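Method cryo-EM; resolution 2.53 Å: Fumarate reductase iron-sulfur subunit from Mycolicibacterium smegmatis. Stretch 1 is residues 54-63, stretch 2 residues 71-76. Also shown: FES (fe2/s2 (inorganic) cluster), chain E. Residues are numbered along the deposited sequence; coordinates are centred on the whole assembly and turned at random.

Stretch 1 54-63: CKAGKCGSCS
Stretch 2 (71-76) RLMCMT

A [2Fe-2S] cluster joins the loop 54-63 to the segment 71-76 of the same chain. FE1 is held within the first stretch, by Cys54 SG at 2.6 Å and Cys59 SG at 2.4 Å; FE2 spans the contact, with Cys62 SG at 2.5 Å and Cys74 SG at 2.6 Å. All four cysteines adopt chi1 p (77°, 80°, 80° and 89° in sequence order). Cys62 and Cys74 point their CA-to-CB bonds toward the other stretch, so their thiolates meet at one iron. The loop wraps the cluster without regular structure until Ser63, which pairs with Leu72 as an antiparallel, non-hydrogen-bonded bridge (CA-CA 4.6 Å); the register runs back to Lys55, whose CA lies 5.2 Å from Cys74 CA.

Cys62 (phi/psi -85/35) is the most heavily covered residue, with 102 Å² under the second stretch. Its O accepts a hydrogen bond from Met73 N (2.9 Å, 164°), and its SG, an iron ligand, accepts one from Cys74 N (3.1 Å, 166°). Weaker CA-H...O contacts flank the bridge: Leu72 CA to Cys62 O, 3.6 Å, and Ser63 CA to Arg71 O, 3.5 Å. Ser63 (chi1 m) and Leu72 (m, t) share a sheet face, bringing Ser63 OG 3.7 Å from Leu72 CD2; that methyl also lies 4.2 Å from Gly60 CA. Met73 CB lies 4.0 Å from Cys62 CB, and its m, t, m side chain brings CE 3.6 Å from Cys62 O, whereas Met75 curls through m, m, m to place SD 4.0 Å from Gly57 N.

Gly57 (72/-164) and Gly60 (98/8) have backbone angles that call for glycine; a CB on Gly57 would also crowd Met75 SD. Within the second stretch, Met75 N (3.2 Å) and Thr76 OG1 (2.7 Å, chi1 m) both donate to Leu72 O, folding it into a compact turn. Together the stretches bury 459 Å².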

# COMPACT_ATOMS: atom_id res chain seq x y z
N CYS B 54 -7.08 1.48 -7.73
CA CYS B 54 -7.20 0.03 -7.56
C CYS B 54 -8.50 -0.46 -6.95
O CYS B 54 -9.01 -1.52 -7.31
CB CYS B 54 -6.01 -0.51 -6.76
SG CYS B 54 -6.12 -0.22 -4.98
N LYS B 55 -9.04 0.31 -6.01
CA LYS B 55 -10.27 -0.09 -5.33
C LYS B 55 -10.18 -1.32 -4.43
O LYS B 55 -11.17 -2.01 -4.20
CB LYS B 55 -11.40 -0.28 -6.34
N ALA B 56 -8.98 -1.59 -3.92
CA ALA B 56 -8.78 -2.72 -3.02
C ALA B 56 -7.90 -2.40 -1.82
O ALA B 56 -7.34 -3.33 -1.21
CB ALA B 56 -8.17 -3.90 -3.79
N GLY B 57 -7.75 -1.13 -1.44
CA GLY B 57 -6.65 -0.81 -0.56
C GLY B 57 -5.38 -0.90 -1.39
O GLY B 57 -5.42 -0.90 -2.61
N LYS B 58 -4.24 -0.97 -0.72
CA LYS B 58 -2.97 -1.30 -1.36
C LYS B 58 -2.42 -0.16 -2.22
O LYS B 58 -1.27 -0.23 -2.67
CB LYS B 58 -3.11 -2.55 -2.23
CG LYS B 58 -3.36 -3.82 -1.45
CD LYS B 58 -3.41 -5.02 -2.37
CE LYS B 58 -3.74 -6.27 -1.59
NZ LYS B 58 -2.64 -6.62 -0.66
N CYS B 59 -2.95 0.88 -2.52
CA CYS B 59 -2.42 2.13 -3.03
C CYS B 59 -2.23 3.57 -2.57
O CYS B 59 -1.14 4.14 -2.72
CB CYS B 59 -2.42 2.21 -4.56
SG CYS B 59 -3.99 2.62 -5.35
N GLY B 60 -3.53 4.15 -1.91
CA GLY B 60 -3.52 5.55 -1.56
C GLY B 60 -4.14 6.57 -2.48
O GLY B 60 -4.00 7.78 -2.26
N SER B 61 -4.81 6.11 -3.53
CA SER B 61 -5.41 7.03 -4.48
C SER B 61 -6.69 7.66 -3.94
O SER B 61 -6.93 8.85 -4.16
CB SER B 61 -5.68 6.32 -5.80
OG SER B 61 -4.52 5.68 -6.29
N CYS B 62 -7.52 6.83 -3.32
CA CYS B 62 -8.84 7.24 -2.83
C CYS B 62 -8.92 7.87 -1.45
O CYS B 62 -9.90 7.67 -0.73
CB CYS B 62 -9.81 6.06 -2.91
SG CYS B 62 -9.67 4.88 -1.55
N SER B 63 -7.91 8.64 -1.06
CA SER B 63 -7.96 9.31 0.23
C SER B 63 -8.99 10.44 0.21
O SER B 63 -8.99 11.27 -0.70
CB SER B 63 -6.59 9.87 0.59
OG SER B 63 -5.61 8.84 0.62
N ARG B 71 -10.10 8.95 5.60
CA ARG B 71 -10.25 7.54 5.30
C ARG B 71 -9.87 7.27 3.85
O ARG B 71 -9.64 8.19 3.05
CB ARG B 71 -11.68 7.06 5.54
CG ARG B 71 -12.19 7.18 6.96
CD ARG B 71 -11.42 6.28 7.90
NE ARG B 71 -11.45 4.89 7.45
CZ ARG B 71 -12.42 4.03 7.74
NH1 ARG B 71 -13.44 4.41 8.49
NH2 ARG B 71 -12.35 2.79 7.28
N LEU B 72 -9.80 5.98 3.51
CA LEU B 72 -9.79 5.53 2.13
C LEU B 72 -11.22 5.19 1.73
O LEU B 72 -11.92 4.50 2.47
CB LEU B 72 -8.89 4.31 1.95
CG LEU B 72 -7.39 4.45 2.16
CD1 LEU B 72 -6.74 3.09 2.10
CD2 LEU B 72 -6.78 5.38 1.12
N MET B 73 -11.65 5.69 0.58
CA MET B 73 -13.02 5.45 0.14
C MET B 73 -13.26 3.98 -0.18
O MET B 73 -14.37 3.48 0.04
CB MET B 73 -13.35 6.33 -1.06
CG MET B 73 -13.66 7.77 -0.69
SD MET B 73 -14.11 8.81 -2.09
CE MET B 73 -12.50 9.12 -2.81
N CYS B 74 -12.24 3.30 -0.67
CA CYS B 74 -12.35 1.89 -1.04
C CYS B 74 -12.30 0.94 0.16
O CYS B 74 -12.42 -0.28 -0.00
CB CYS B 74 -11.27 1.51 -2.05
SG CYS B 74 -9.72 0.94 -1.31
N MET B 75 -12.12 1.48 1.36
CA MET B 75 -12.05 0.67 2.56
C MET B 75 -13.09 1.04 3.61
O MET B 75 -13.09 0.44 4.69
CB MET B 75 -10.65 0.75 3.18
CG MET B 75 -9.55 0.15 2.32
SD MET B 75 -9.76 -1.60 1.98
CE MET B 75 -9.47 -2.30 3.60
N THR B 76 -13.97 1.99 3.34
CA THR B 76 -14.97 2.42 4.31
C THR B 76 -16.26 1.63 4.09
O THR B 76 -16.87 1.72 3.02
CB THR B 76 -15.22 3.92 4.19
OG1 THR B 76 -13.97 4.61 4.18
CG2 THR B 76 -16.04 4.42 5.36
FE1 FES E . -6.11 2.28 -4.37
FE2 FES E . -8.40 2.88 -2.34
S1 FES E . -8.24 2.95 -4.57
S2 FES E . -6.18 2.73 -2.18